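Local coordinates for putative cytosine/guanine deaminase (Unidentified, PDB 2PAJ), which catalyses the zinc-dependent hydrolytic deamination of 2-amino-4-hydroxypteridines such as isoxanthopterin, releasing ammonium, at residues A[243-248]-A[274-279]. Residues are numbered along the deposited sequence; the frame is centred on the assembly and turned at random.
Sequences LRMHSH and HDWLGS. With ZN (zinc ion), chain B.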
ATOM      1  N   LEU A 243       5.901   3.363 -16.998  1.00 52.33           N
ATOM      2  CA  LEU A 243       5.184   2.831 -15.846  1.00 51.25           C
ATOM      3  C   LEU A 243       5.952   1.675 -15.216  1.00 51.73           C
ATOM      4  O   LEU A 243       6.836   1.099 -15.847  1.00 50.73           O
ATOM      5  CB  LEU A 243       3.804   2.317 -16.264  1.00 48.53           C
ATOM      6  CG  LEU A 243       2.828   3.202 -17.020  1.00 47.50           C
ATOM      7  CD1 LEU A 243       1.580   2.397 -17.301  1.00 45.27           C
ATOM      8  CD2 LEU A 243       2.504   4.446 -16.206  1.00 46.09           C
ATOM      9  N   ARG A 244       5.605   1.338 -13.975  1.00 51.88           N
ATOM     10  CA  ARG A 244       6.244   0.224 -13.279  1.00 51.81           C
ATOM     11  C   ARG A 244       5.398  -1.040 -13.428  1.00 52.36           C
ATOM     12  O   ARG A 244       4.215  -0.975 -13.770  1.00 52.18           O
ATOM     13  CB  ARG A 244       6.443   0.547 -11.797  1.00 51.38           C
ATOM     14  CG  ARG A 244       7.341   1.734 -11.586  1.00 48.95           C
ATOM     15  CD  ARG A 244       8.092   1.655 -10.292  1.00 47.81           C
ATOM     16  NE  ARG A 244       9.208   2.589 -10.332  1.00 48.80           N
ATOM     17  CZ  ARG A 244      10.298   2.492  -9.582  1.00 48.87           C
ATOM     18  NH1 ARG A 244      10.430   1.496  -8.713  1.00 47.62           N
ATOM     19  NH2 ARG A 244      11.267   3.381  -9.720  1.00 44.04           N
ATOM     20  N   MET A 245       6.015  -2.191 -13.181  1.00 52.61           N
ATOM     21  CA  MET A 245       5.325  -3.471 -13.309  1.00 51.00           C
ATOM     22  C   MET A 245       5.214  -4.194 -11.970  1.00 51.59           C
ATOM     23  O   MET A 245       6.146  -4.185 -11.162  1.00 53.12           O
ATOM     24  CB  MET A 245       6.072  -4.347 -14.302  1.00 49.57           C
ATOM     25  CG  MET A 245       6.128  -3.793 -15.721  1.00 48.15           C
ATOM     26  SD  MET A 245       7.575  -4.370 -16.582  1.00 44.04           S
ATOM     27  CE  MET A 245       8.471  -2.945 -16.565  1.00 47.49           C
ATOM     28  N   HIS A 246       4.067  -4.827 -11.741  1.00 49.24           N
ATOM     29  CA  HIS A 246       3.829  -5.549 -10.507  1.00 47.74           C
ATOM     30  C   HIS A 246       2.951  -6.768 -10.725  1.00 48.03           C
ATOM     31  O   HIS A 246       2.038  -6.735 -11.536  1.00 47.79           O
ATOM     32  CB  HIS A 246       3.176  -4.616  -9.492  1.00 46.10           C
ATOM     33  CG  HIS A 246       2.689  -5.306  -8.259  1.00 44.68           C
ATOM     34  ND1 HIS A 246       1.351  -5.436  -7.963  1.00 45.87           N
ATOM     35  CD2 HIS A 246       3.359  -5.912  -7.252  1.00 44.02           C
ATOM     36  CE1 HIS A 246       1.218  -6.094  -6.825  1.00 45.14           C
ATOM     37  NE2 HIS A 246       2.421  -6.395  -6.374  1.00 44.77           N
ATOM     38  N   SER A 247       3.227  -7.847  -9.997  1.00 49.40           N
ATOM     39  CA  SER A 247       2.428  -9.065 -10.118  1.00 51.76           C
ATOM     40  C   SER A 247       2.621 -10.044  -8.952  1.00 52.01           C
ATOM     41  O   SER A 247       3.554  -9.913  -8.158  1.00 51.50           O
ATOM     42  CB  SER A 247       2.756  -9.782 -11.440  1.00 52.47           C
ATOM     43  OG  SER A 247       1.940 -10.923 -11.645  1.00 54.36           O
ATOM     44  N   HIS A 248       1.699 -11.002  -8.858  1.00 52.22           N
ATOM     45  CA  HIS A 248       1.728 -12.062  -7.861  1.00 54.25           C
ATOM     46  C   HIS A 248       2.705 -13.096  -8.432  1.00 57.28           C
ATOM     47  O   HIS A 248       2.499 -13.599  -9.536  1.00 56.84           O
ATOM     48  CB  HIS A 248       0.344 -12.710  -7.749  1.00 53.61           C
ATOM     49  CG  HIS A 248      -0.559 -12.090  -6.723  1.00 54.72           C
ATOM     50  ND1 HIS A 248      -1.917 -11.959  -6.920  1.00 52.96           N
ATOM     51  CD2 HIS A 248      -0.319 -11.656  -5.463  1.00 55.12           C
ATOM     52  CE1 HIS A 248      -2.476 -11.474  -5.827  1.00 53.71           C
ATOM     53  NE2 HIS A 248      -1.529 -11.283  -4.926  1.00 54.83           N
ATOM     54  N   HIS A 274      11.908 -13.001 -19.739  1.00 53.79           N
ATOM     55  CA  HIS A 274      10.762 -12.426 -20.424  1.00 53.29           C
ATOM     56  C   HIS A 274      10.531 -10.973 -20.064  1.00 53.12           C
ATOM     57  O   HIS A 274       9.390 -10.524 -19.989  1.00 51.75           O
ATOM     58  CB  HIS A 274       9.520 -13.247 -20.118  1.00 55.86           C
ATOM     59  CG  HIS A 274       9.598 -14.641 -20.648  1.00 59.51           C
ATOM     60  ND1 HIS A 274       8.874 -15.063 -21.743  1.00 60.38           N
ATOM     61  CD2 HIS A 274      10.379 -15.687 -20.287  1.00 58.97           C
ATOM     62  CE1 HIS A 274       9.211 -16.306 -22.036  1.00 60.63           C
ATOM     63  NE2 HIS A 274      10.123 -16.708 -21.167  1.00 58.40           N
ATOM     64  N   ASP A 275      11.629 -10.252 -19.846  1.00 53.04           N
ATOM     65  CA  ASP A 275      11.600  -8.830 -19.519  1.00 54.76           C
ATOM     66  C   ASP A 275      10.764  -8.450 -18.294  1.00 54.11           C
ATOM     67  O   ASP A 275      10.145  -7.382 -18.269  1.00 53.21           O
ATOM     68  CB  ASP A 275      11.101  -8.026 -20.730  1.00 57.33           C
ATOM     69  CG  ASP A 275      11.982  -8.209 -21.968  1.00 59.71           C
ATOM     70  OD1 ASP A 275      13.212  -7.974 -21.884  1.00 62.52           O
ATOM     71  OD2 ASP A 275      11.438  -8.587 -23.029  1.00 61.44           O
ATOM     72  N   TRP A 276      10.762  -9.307 -17.272  1.00 52.79           N
ATOM     73  CA  TRP A 276       9.980  -9.034 -16.075  1.00 51.40           C
ATOM     74  C   TRP A 276      10.751  -8.919 -14.766  1.00 51.04           C
ATOM     75  O   TRP A 276      10.298  -9.379 -13.718  1.00 51.60           O
ATOM     76  CB  TRP A 276       8.843 -10.055 -15.925  1.00 50.03           C
ATOM     77  CG  TRP A 276       7.572  -9.519 -16.444  1.00 50.82           C
ATOM     78  CD1 TRP A 276       7.186  -9.436 -17.759  1.00 51.85           C
ATOM     79  CD2 TRP A 276       6.563  -8.834 -15.689  1.00 52.21           C
ATOM     80  NE1 TRP A 276       6.007  -8.734 -17.870  1.00 52.34           N
ATOM     81  CE2 TRP A 276       5.599  -8.350 -16.621  1.00 52.89           C
ATOM     82  CE3 TRP A 276       6.377  -8.573 -14.321  1.00 50.33           C
ATOM     83  CZ2 TRP A 276       4.466  -7.617 -16.221  1.00 53.19           C
ATOM     84  CZ3 TRP A 276       5.255  -7.851 -13.927  1.00 50.62           C
ATOM     85  CH2 TRP A 276       4.310  -7.380 -14.877  1.00 51.80           C
ATOM     86  N   LEU A 277      11.921  -8.298 -14.835  1.00 49.33           N
ATOM     87  CA  LEU A 277      12.735  -8.046 -13.654  1.00 48.57           C
ATOM     88  C   LEU A 277      13.285  -6.638 -13.830  1.00 47.95           C
ATOM     89  O   LEU A 277      13.123  -6.031 -14.885  1.00 47.66           O
ATOM     90  CB  LEU A 277      13.899  -9.037 -13.527  1.00 49.43           C
ATOM     91  CG  LEU A 277      13.669 -10.532 -13.265  1.00 49.11           C
ATOM     92  CD1 LEU A 277      14.999 -11.177 -12.900  1.00 47.94           C
ATOM     93  CD2 LEU A 277      12.664 -10.739 -12.152  1.00 48.69           C
ATOM     94  N   GLY A 278      13.941  -6.125 -12.800  1.00 48.80           N
ATOM     95  CA  GLY A 278      14.492  -4.784 -12.865  1.00 47.53           C
ATOM     96  C   GLY A 278      13.904  -3.947 -11.760  1.00 46.52           C
ATOM     97  O   GLY A 278      12.854  -4.277 -11.236  1.00 45.71           O
ATOM     98  N   SER A 279      14.583  -2.866 -11.402  1.00 47.91           N
ATOM     99  CA  SER A 279      14.115  -1.985 -10.334  1.00 49.97           C
ATOM    100  C   SER A 279      12.776  -1.395 -10.725  1.00 51.09           C
ATOM    101  O   SER A 279      12.137  -0.680  -9.957  1.00 52.60           O
ATOM    102  CB  SER A 279      15.134  -0.875 -10.105  1.00 50.53           C
ATOM    103  OG  SER A 279      15.596  -0.372 -11.344  1.00 50.31           O
TER
HETATM  104 ZN    ZN B 493      -2.582 -10.521  -3.334  1.00 46.93          ZN
HETATM  105  O   HOH W   1      12.885   0.749  -7.640  1.00 48.08           O
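A Met-aromatic contact joins Met245, on a strand of the amidohydrolase TIM barrel, to Trp276, in the loop between helix 267-273 and strand 281-284. The sulfur SD of Met245 stands 4.5 Å from the centroid of the six-membered ring of Trp276, on a line 12° from the ring normal, which places it over the face. CB of Met245 makes a CH-pi contact with the same ring, 3.9 Å from the centroid and 29° off the normal; this CB lies 3.6 Å from both CH2 and CZ3 of Trp276. CG of Met245 turns anti to the carbonyl carbon (chi1 -63°) and sits 4.1 Å above the indole plane, offset toward the rim. Two residues farther along the strand, CB of Ser247 approaches CZ3 of the same Trp276 at 4.0 Å, while its OG is hydrogen-bonded outside the contact, to Pro219 O among others. NE1 of Trp276 is hydrogen-bonded to Met231 O of helix 228-240, which ties the indole to a third part of the fold. Asp275, with positive phi, is the C-prime residue of the Schellman motif that ends helix 267-273, and Trp276 N belongs to that motif. At the other end of the contact, one water accepts from NH1 of Arg244 and donates to the carbonyl O of Ser279, at 2.8 Å each; NH1 and that oxygen are close, but their angle is poor for a direct bond. Strand and loop are thus held mainly by apolar and sulfur-aromatic packing on an indole whose NE1 is satisfied by the helix, with water carrying the polar link from Arg244 to Ser279. The strand packed in this way ends at His248, which takes no part in the contact but binds the zinc ion through NE2, with His76, His78 and Asp336.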